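Local coordinates for protein precorrin-3 methylase (Rhodobacter capsulatus, PDB 3NUT) that probably transfers a methyl group from S-adenosyl-L-methionine to a precorrin intermediate of cobalamin biosynthesis, and binds S-adenosyl-L-homocysteine, at residues K154-A159 against M166-P171; I140-N145 against E150-R155; R182-L187 against R216-E221. All coordinates share one frame; numbering follows the deposited sequence.

Contact 1 of 3, residues K154-A159 against M166-P171. With SAH (S-adenosyl-L-homocysteine), chain E.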
# COMPACT_ATOMS: atom_id res chain seq x y z
N LYS A 154 -5.38 1.35 21.65
CA LYS A 154 -5.53 -0.10 21.47
C LYS A 154 -4.80 -0.56 20.18
O LYS A 154 -4.22 -1.65 20.15
CB LYS A 154 -7.02 -0.49 21.45
CG LYS A 154 -7.32 -1.95 21.04
CD LYS A 154 -8.82 -2.25 20.97
CE LYS A 154 -9.48 -1.63 19.74
NZ LYS A 154 -10.92 -2.08 19.57
N ARG A 155 -4.82 0.29 19.15
CA ARG A 155 -4.19 -0.05 17.88
C ARG A 155 -2.68 0.03 18.04
O ARG A 155 -1.97 -0.89 17.63
CB ARG A 155 -4.67 0.87 16.74
CG ARG A 155 -6.14 0.71 16.34
CD ARG A 155 -6.34 -0.36 15.28
NE ARG A 155 -7.74 -0.74 15.05
CZ ARG A 155 -8.68 0.09 14.57
NH1 ARG A 155 -8.37 1.36 14.29
NH2 ARG A 155 -9.93 -0.36 14.37
N LEU A 156 -2.20 1.12 18.62
CA LEU A 156 -0.75 1.29 18.79
C LEU A 156 -0.12 0.14 19.54
O LEU A 156 0.78 -0.49 19.03
CB LEU A 156 -0.42 2.59 19.52
CG LEU A 156 -0.19 3.90 18.77
CD1 LEU A 156 0.22 3.70 17.29
CD2 LEU A 156 -1.40 4.76 18.90
N ARG A 157 -0.64 -0.17 20.73
CA ARG A 157 -0.05 -1.23 21.58
C ARG A 157 -0.07 -2.62 20.96
O ARG A 157 0.90 -3.38 21.12
CB ARG A 157 -0.70 -1.26 22.98
CG ARG A 157 -0.57 0.07 23.73
CD ARG A 157 -1.06 -0.05 25.18
NE ARG A 157 -0.84 1.20 25.89
CZ ARG A 157 0.30 1.54 26.47
NH1 ARG A 157 1.33 0.70 26.44
NH2 ARG A 157 0.42 2.71 27.07
N HIS A 158 -1.13 -2.95 20.23
CA HIS A 158 -1.15 -4.23 19.54
C HIS A 158 -0.20 -4.35 18.33
O HIS A 158 0.28 -5.45 18.02
CB HIS A 158 -2.57 -4.59 19.16
CG HIS A 158 -3.37 -5.06 20.33
ND1 HIS A 158 -3.24 -6.33 20.85
CD2 HIS A 158 -4.27 -4.42 21.10
CE1 HIS A 158 -4.05 -6.45 21.89
NE2 HIS A 158 -4.69 -5.31 22.06
N ALA A 159 0.08 -3.24 17.67
CA ALA A 159 1.00 -3.24 16.54
C ALA A 159 2.41 -3.39 17.13
O ALA A 159 3.23 -4.16 16.64
CB ALA A 159 0.87 -1.94 15.73
N MET A 166 5.33 -0.13 11.27
CA MET A 166 4.14 0.74 11.15
C MET A 166 4.33 2.01 10.34
O MET A 166 5.44 2.58 10.28
CB MET A 166 3.58 1.15 12.52
CG MET A 166 3.98 0.31 13.70
SD MET A 166 3.44 1.18 15.18
CE MET A 166 4.07 0.09 16.46
N ALA A 167 3.23 2.48 9.78
CA ALA A 167 3.22 3.76 9.14
C ALA A 167 2.10 4.64 9.67
O ALA A 167 0.95 4.20 9.79
CB ALA A 167 3.12 3.61 7.63
N PHE A 168 2.44 5.89 9.97
CA PHE A 168 1.48 6.86 10.51
C PHE A 168 1.05 7.89 9.48
O PHE A 168 1.88 8.62 8.95
CB PHE A 168 2.07 7.57 11.74
CG PHE A 168 2.42 6.63 12.87
CD1 PHE A 168 1.58 5.56 13.19
CD2 PHE A 168 3.58 6.83 13.63
CE1 PHE A 168 1.89 4.69 14.23
CE2 PHE A 168 3.91 5.96 14.69
CZ PHE A 168 3.07 4.89 14.98
N TYR A 169 -0.25 7.93 9.20
CA TYR A 169 -0.83 8.95 8.34
C TYR A 169 -1.43 10.05 9.22
O TYR A 169 -2.08 9.77 10.23
CB TYR A 169 -1.90 8.34 7.41
CG TYR A 169 -1.37 7.52 6.22
CD1 TYR A 169 -1.52 7.98 4.91
CD2 TYR A 169 -0.73 6.29 6.41
CE1 TYR A 169 -1.04 7.24 3.82
CE2 TYR A 169 -0.25 5.55 5.34
CZ TYR A 169 -0.41 6.02 4.03
OH TYR A 169 0.09 5.27 2.96
N ASN A 170 -1.19 11.30 8.83
CA ASN A 170 -1.75 12.45 9.54
C ASN A 170 -1.18 12.51 10.95
O ASN A 170 -1.91 12.35 11.92
CB ASN A 170 -3.27 12.35 9.59
CG ASN A 170 -3.88 12.25 8.23
OD1 ASN A 170 -3.71 13.13 7.41
ND2 ASN A 170 -4.59 11.17 7.97
N PRO A 171 0.14 12.74 11.08
CA PRO A 171 0.72 12.60 12.41
C PRO A 171 0.38 13.79 13.31
O PRO A 171 -0.01 13.59 14.47
CB PRO A 171 2.24 12.50 12.13
CG PRO A 171 2.41 12.65 10.63
CD PRO A 171 1.13 13.23 10.10
N SAH E . -5.05 8.56 0.43
CA SAH E . -3.76 9.09 0.97
CB SAH E . -3.83 9.28 2.49
CG SAH E . -4.67 10.51 2.86
SD SAH E . -4.34 11.12 4.50
C SAH E . -2.74 8.06 0.62
O SAH E . -3.20 7.00 0.22
OXT SAH E . -1.51 8.21 0.72
C5' SAH E . -3.10 12.36 4.18
C4' SAH E . -1.78 12.04 4.92
O4' SAH E . -1.01 11.14 4.12
C3' SAH E . -0.85 13.22 5.21
O3' SAH E . -1.06 13.84 6.49
C2' SAH E . 0.52 12.58 5.21
O2' SAH E . 0.80 11.90 6.46
C1' SAH E . 0.38 11.51 4.15
N9 SAH E . 0.85 11.97 2.83
C8 SAH E . 0.11 12.19 1.73
N7 SAH E . 0.91 12.60 0.69
C5 SAH E . 2.19 12.64 1.13
C6 SAH E . 3.54 12.97 0.57
N6 SAH E . 3.71 13.37 -0.72
N1 SAH E . 4.62 12.88 1.38
C2 SAH E . 4.49 12.50 2.67
N3 SAH E . 3.30 12.18 3.24
C4 SAH E . 2.14 12.24 2.54
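Leu-156 and Ala-159, one helical turn apart, meet Phe-168 and Met-166, alternate residues of the adjoining strand, in a buried apolar contact. The methyl CD1 of Leu-156 sits 3.6 Å from CE1 of Phe-168 and reaches on to the neighbouring CZ, coming to the ring obliquely. Phe-168 can offer that corner because its CG lies anti to the carbonyl carbon (chi1 -60°), which tips the ring toward the helix. Met-166 works differently: its side chain is extended beyond CG and ends with CE 3.9 Å from CB of Ala-159, so the extended thioether chain spans the gap to a side chain of one carbon. The short segments run nearly antiparallel, at 158°, and Val-183 and Leu-187 of helix 179-190 join the same core.

The polar contacts belong to the other end of the strand and to the ligand. The backbone N of Asn-170 gives an almost straight hydrogen bond to O2' of S-adenosyl-L-homocysteine (3.2 Å, 173°), while OD1 of the same residue lies 2.9 Å from the ligand's O3', putting both ribose hydroxyls beside one residue. Tyr-169, on the opposite side of the strand from Phe-168, presents its ring edge to OXT, which lies near the ring plane, 3.3 Å from CE1. The ligand's O4' lies off that plane, 3.3 Å from CD1 of Tyr-169. The tyrosine hydroxyl bonds to Met-122 N and its ring meets Phe-92 edge-to-face. Exchanging Tyr-169 for an alanine would probably leave the ligand without this flank and Met-122 N without its hydroxyl partner.

Helix 149-161 packed on strand 165-169 is the second half of a beta-alpha-beta unit, whose strand C-terminus forms part of the cofactor pocket, as expected of a tetrapyrrole methylase.

Contact 2 of 3, residues I140-N145 against E150-R155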
# COMPACT_ATOMS: atom_id res chain seq x y z
N ILE A 140 -1.69 3.34 10.04
CA ILE A 140 -2.46 3.88 11.15
C ILE A 140 -2.66 5.38 10.99
O ILE A 140 -1.70 6.14 10.80
CB ILE A 140 -1.79 3.56 12.54
CG1 ILE A 140 -1.77 2.05 12.81
CG2 ILE A 140 -2.53 4.27 13.67
CD1 ILE A 140 -0.90 1.61 14.04
N ASN A 141 -3.91 5.80 11.07
CA ASN A 141 -4.24 7.21 10.97
C ASN A 141 -4.20 7.84 12.37
O ASN A 141 -4.93 7.41 13.27
CB ASN A 141 -5.63 7.33 10.34
CG ASN A 141 -6.09 8.75 10.17
OD1 ASN A 141 -5.29 9.69 10.10
ND2 ASN A 141 -7.40 8.92 10.06
N LEU A 142 -3.35 8.85 12.55
CA LEU A 142 -3.17 9.51 13.86
C LEU A 142 -3.95 10.82 14.04
O LEU A 142 -3.82 11.47 15.07
CB LEU A 142 -1.69 9.80 14.15
CG LEU A 142 -0.62 8.71 14.08
CD1 LEU A 142 0.62 9.24 14.73
CD2 LEU A 142 -1.04 7.41 14.75
N SER A 143 -4.72 11.22 13.02
CA SER A 143 -5.58 12.40 13.14
C SER A 143 -7.04 12.06 12.95
O SER A 143 -7.80 12.86 12.41
CB SER A 143 -5.18 13.49 12.15
OG SER A 143 -3.87 13.96 12.40
N ASP A 144 -7.46 10.88 13.38
CA ASP A 144 -8.89 10.64 13.35
C ASP A 144 -9.58 11.16 14.61
O ASP A 144 -9.50 10.55 15.70
CB ASP A 144 -9.26 9.19 13.05
CG ASP A 144 -10.70 9.06 12.56
OD1 ASP A 144 -11.36 10.10 12.41
OD2 ASP A 144 -11.16 7.93 12.33
N ASN A 145 -10.26 12.29 14.44
CA ASN A 145 -11.07 12.91 15.48
C ASN A 145 -12.43 12.22 15.66
O ASN A 145 -13.10 12.41 16.68
CB ASN A 145 -11.21 14.42 15.21
CG ASN A 145 -9.85 15.12 15.01
OD1 ASN A 145 -8.87 14.86 15.72
ND2 ASN A 145 -9.79 16.01 14.02
N GLU A 150 -8.93 6.43 22.92
CA GLU A 150 -8.98 5.05 23.39
C GLU A 150 -8.66 4.01 22.30
O GLU A 150 -7.82 3.13 22.52
CB GLU A 150 -10.37 4.81 23.97
CG GLU A 150 -10.51 3.60 24.87
CD GLU A 150 -11.97 3.15 24.98
OE1 GLU A 150 -12.56 3.26 26.08
OE2 GLU A 150 -12.53 2.70 23.94
N ILE A 151 -9.30 4.10 21.14
CA ILE A 151 -9.12 3.11 20.07
C ILE A 151 -7.74 3.17 19.39
O ILE A 151 -7.12 2.14 19.12
CB ILE A 151 -10.22 3.21 19.00
CG1 ILE A 151 -11.62 3.07 19.62
CG2 ILE A 151 -9.96 2.18 17.86
CD1 ILE A 151 -12.00 1.66 20.12
N LEU A 152 -7.27 4.38 19.12
CA LEU A 152 -5.92 4.60 18.61
C LEU A 152 -4.85 3.94 19.50
O LEU A 152 -3.85 3.38 19.01
CB LEU A 152 -5.66 6.11 18.49
CG LEU A 152 -4.27 6.51 17.99
CD1 LEU A 152 -3.95 5.78 16.69
CD2 LEU A 152 -4.15 8.03 17.83
N GLU A 153 -5.07 4.02 20.82
CA GLU A 153 -4.15 3.45 21.79
C GLU A 153 -4.18 1.92 21.70
O GLU A 153 -3.13 1.27 21.64
CB GLU A 153 -4.49 3.95 23.21
CG GLU A 153 -3.37 3.72 24.24
CD GLU A 153 -3.85 3.81 25.70
OE1 GLU A 153 -2.97 3.80 26.59
OE2 GLU A 153 -5.09 3.87 25.96
N LYS A 154 -5.38 1.35 21.65
CA LYS A 154 -5.53 -0.10 21.47
C LYS A 154 -4.80 -0.56 20.18
O LYS A 154 -4.22 -1.65 20.15
CB LYS A 154 -7.02 -0.49 21.45
CG LYS A 154 -7.32 -1.95 21.04
CD LYS A 154 -8.82 -2.25 20.97
CE LYS A 154 -9.48 -1.63 19.74
NZ LYS A 154 -10.92 -2.08 19.57
N ARG A 155 -4.82 0.29 19.15
CA ARG A 155 -4.19 -0.05 17.88
C ARG A 155 -2.68 0.03 18.04
O ARG A 155 -1.97 -0.89 17.63
CB ARG A 155 -4.67 0.87 16.74
CG ARG A 155 -6.14 0.71 16.34
CD ARG A 155 -6.34 -0.36 15.28
NE ARG A 155 -7.74 -0.74 15.05
CZ ARG A 155 -8.68 0.09 14.57
NH1 ARG A 155 -8.37 1.36 14.29
NH2 ARG A 155 -9.93 -0.36 14.37
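Within the beta-alpha-beta unit of strand 137-141, helix 149-161 and strand 165-169, Leu-152 joins the helix to Ile-140 and Leu-142, where the first strand runs out into the connecting loop. One methyl does the work: CD1 of Leu-152 lies 3.7 Å from CG2 of Ile-140 and 3.9 Å from CD2 of Leu-142, with the carbonyl O of Asn-141 at a similar distance. The leucine reaches them because its CG stands anti to its own backbone N (chi1 179°), which carries the branch off the helix and over the end of the strand. Ile-140 answers with its branch methyl, not its longer arm, and the Leu-142 side chain crosses that of Leu-152 at about a right angle.

Beside this apolar core the polar groups look outward to other partners. Ser-143 N gives a weak bond to OD1 of Asn-141 (3.3 Å, 165°), the pattern of an Asx turn at the strand end. OD1 of Asn-141 also accepts a hydrogen bond from ND2 of Asn-170 and OG of Ser-143 is hydrogen-bonded to O of Asn-170, so this loop probably helps, as a second shell, to position Asn-170, which binds S-adenosyl-L-homocysteine. On the helix, the guanidinium of Arg-155 has CG2 of Ile-151 over one face, 3.9 Å above its plane and off-centre, toward the rim. Asp-136 of the second subunit forms a salt bridge with NH1 of Arg-155 and accepts a bond from Asn-141 N, linking strand and helix across the dimer interface.

Around this apolar cluster, Phe-168 of strand 165-169 touches both Ile-140 and Leu-142, Phe-180 and Val-183 of helix 179-190 pack on Leu-142, and Phe-164 of the second subunit packs on Ile-140.

Contact 3 of 3, residues R182-L187 against R216-E221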
# COMPACT_ATOMS: atom_id res chain seq x y z
N ARG A 182 1.61 11.85 22.68
CA ARG A 182 1.10 10.63 23.34
C ARG A 182 1.59 9.38 22.60
O ARG A 182 2.10 8.45 23.24
CB ARG A 182 -0.43 10.60 23.44
CG ARG A 182 -1.11 11.82 24.06
CD ARG A 182 -1.50 11.61 25.54
NE ARG A 182 -2.70 10.80 25.82
CZ ARG A 182 -3.97 11.25 25.77
NH1 ARG A 182 -4.22 12.51 25.43
NH2 ARG A 182 -4.98 10.44 26.05
N VAL A 183 1.46 9.37 21.27
CA VAL A 183 1.87 8.22 20.45
C VAL A 183 3.34 7.81 20.63
O VAL A 183 3.63 6.62 20.72
CB VAL A 183 1.54 8.45 18.93
CG1 VAL A 183 2.28 7.44 18.04
CG2 VAL A 183 0.03 8.38 18.68
N LEU A 184 4.25 8.79 20.67
CA LEU A 184 5.66 8.52 20.98
C LEU A 184 5.86 7.93 22.39
O LEU A 184 6.73 7.07 22.60
CB LEU A 184 6.50 9.78 20.82
CG LEU A 184 6.68 10.32 19.41
CD1 LEU A 184 7.27 11.70 19.44
CD2 LEU A 184 7.56 9.39 18.57
N GLU A 185 5.06 8.41 23.34
CA GLU A 185 5.11 7.93 24.72
C GLU A 185 4.71 6.47 24.73
O GLU A 185 5.44 5.62 25.26
CB GLU A 185 4.19 8.77 25.64
CG GLU A 185 4.41 8.57 27.16
CD GLU A 185 3.24 9.04 28.03
OE1 GLU A 185 3.47 9.84 28.96
OE2 GLU A 185 2.08 8.62 27.78
N ILE A 186 3.55 6.16 24.13
CA ILE A 186 3.12 4.78 24.00
C ILE A 186 4.23 3.93 23.36
O ILE A 186 4.48 2.80 23.77
CB ILE A 186 1.84 4.63 23.13
CG1 ILE A 186 0.82 5.74 23.40
CG2 ILE A 186 1.25 3.22 23.29
CD1 ILE A 186 -0.21 5.42 24.44
N LEU A 187 4.90 4.50 22.36
CA LEU A 187 5.91 3.75 21.62
C LEU A 187 7.13 3.46 22.48
O LEU A 187 7.59 2.31 22.54
CB LEU A 187 6.31 4.49 20.33
CG LEU A 187 5.47 4.27 19.07
CD1 LEU A 187 6.16 4.96 17.90
CD2 LEU A 187 5.25 2.78 18.77
N ARG A 216 14.26 6.66 21.08
CA ARG A 216 14.80 7.41 22.22
C ARG A 216 15.04 8.89 21.90
O ARG A 216 14.75 9.75 22.72
CB ARG A 216 16.13 6.77 22.68
CG ARG A 216 17.38 7.66 22.44
CD ARG A 216 18.59 6.89 21.93
NE ARG A 216 18.78 5.62 22.62
CZ ARG A 216 19.82 4.81 22.43
NH1 ARG A 216 20.78 5.15 21.57
NH2 ARG A 216 19.89 3.67 23.10
N ASP A 217 15.57 9.16 20.70
CA ASP A 217 16.01 10.50 20.29
C ASP A 217 14.93 11.35 19.60
O ASP A 217 15.17 12.52 19.29
CB ASP A 217 17.21 10.37 19.35
CG ASP A 217 18.51 10.16 20.09
OD1 ASP A 217 18.88 11.05 20.88
OD2 ASP A 217 19.16 9.12 19.86
N ALA A 218 13.77 10.74 19.36
CA ALA A 218 12.71 11.33 18.55
C ALA A 218 11.82 12.29 19.35
O ALA A 218 11.55 12.05 20.52
CB ALA A 218 11.86 10.24 17.92
N THR A 219 11.39 13.36 18.70
CA THR A 219 10.45 14.33 19.28
C THR A 219 9.30 14.62 18.27
O THR A 219 9.48 14.43 17.06
CB THR A 219 11.16 15.66 19.66
OG1 THR A 219 11.64 16.30 18.47
CG2 THR A 219 12.35 15.41 20.58
N PRO A 220 8.11 15.06 18.75
CA PRO A 220 6.95 15.17 17.84
C PRO A 220 7.08 16.24 16.76
O PRO A 220 6.53 16.07 15.67
CB PRO A 220 5.77 15.49 18.78
CG PRO A 220 6.40 16.12 19.97
CD PRO A 220 7.76 15.44 20.14
N GLU A 221 7.80 17.32 17.05
CA GLU A 221 7.95 18.41 16.09
C GLU A 221 8.82 18.00 14.89
O GLU A 221 9.11 18.82 14.01
CB GLU A 221 8.47 19.69 16.79
CG GLU A 221 9.96 19.70 17.17
CD GLU A 221 10.26 18.97 18.47
OE1 GLU A 221 9.31 18.49 19.13
OE2 GLU A 221 11.47 18.87 18.83
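Leu-184 of the helix pushes one methyl against the peptide link between Thr-219 and Pro-220. With CG anti to the carbonyl carbon (chi1 -69°) and the chain extended at the next bond (chi2 168°), CD1 is delivered 3.5 Å from Pro-220 N and 3.7 Å from Thr-219 C. The proline ring adds its CD, 3.8 Å from that same Leu-184 CD1, so the methyl lies over one face of the proline ring, nearest its nitrogen. The second branch, CD2, turns to Ala-218 and stands 4.4 Å from its CB, a looser touch. The leucine thus straddles three consecutive residues with its fork.

Thr-219 points its own side chain away from the helix. Its OG1 donates to OE2 of Glu-221 at 2.6 Å, approaching from well above the carboxylate plane (67° out of it), and the glutamate chain folds back to accept it. This short bridge spans the start of the 3-10 segment opened by Pro-220, which also rests on Phe-180 and Thr-181.

Helix 179-190 packs on strand 165-169 with one side, as in an alpha/beta layer, and the connection between strands 209-214 and 227-231 covers it at Leu-184.

In the fold
From the N terminus, contact 2 comes first, closing the short turn that leads from strand 137-141 into helix 149-161. Contact 1 begins on that helix where contact 2 ends, sharing Lys-154 and Arg-155, and closes the return to strand 165-169; together the two complete the beta-alpha-beta unit. Contact 3 follows in series and closes a much longer loop, one that includes strands 196-201 and 209-214. None of the three loops encloses another. Helix 179-190, which carries contact 3, links it to the others, its Val-183 touching residues of both. The strand end in contact 1 borders the cofactor pocket, with the loop of contact 2 behind it; contact 3 lies farther off. Contacts 1 and 2 also face the second subunit.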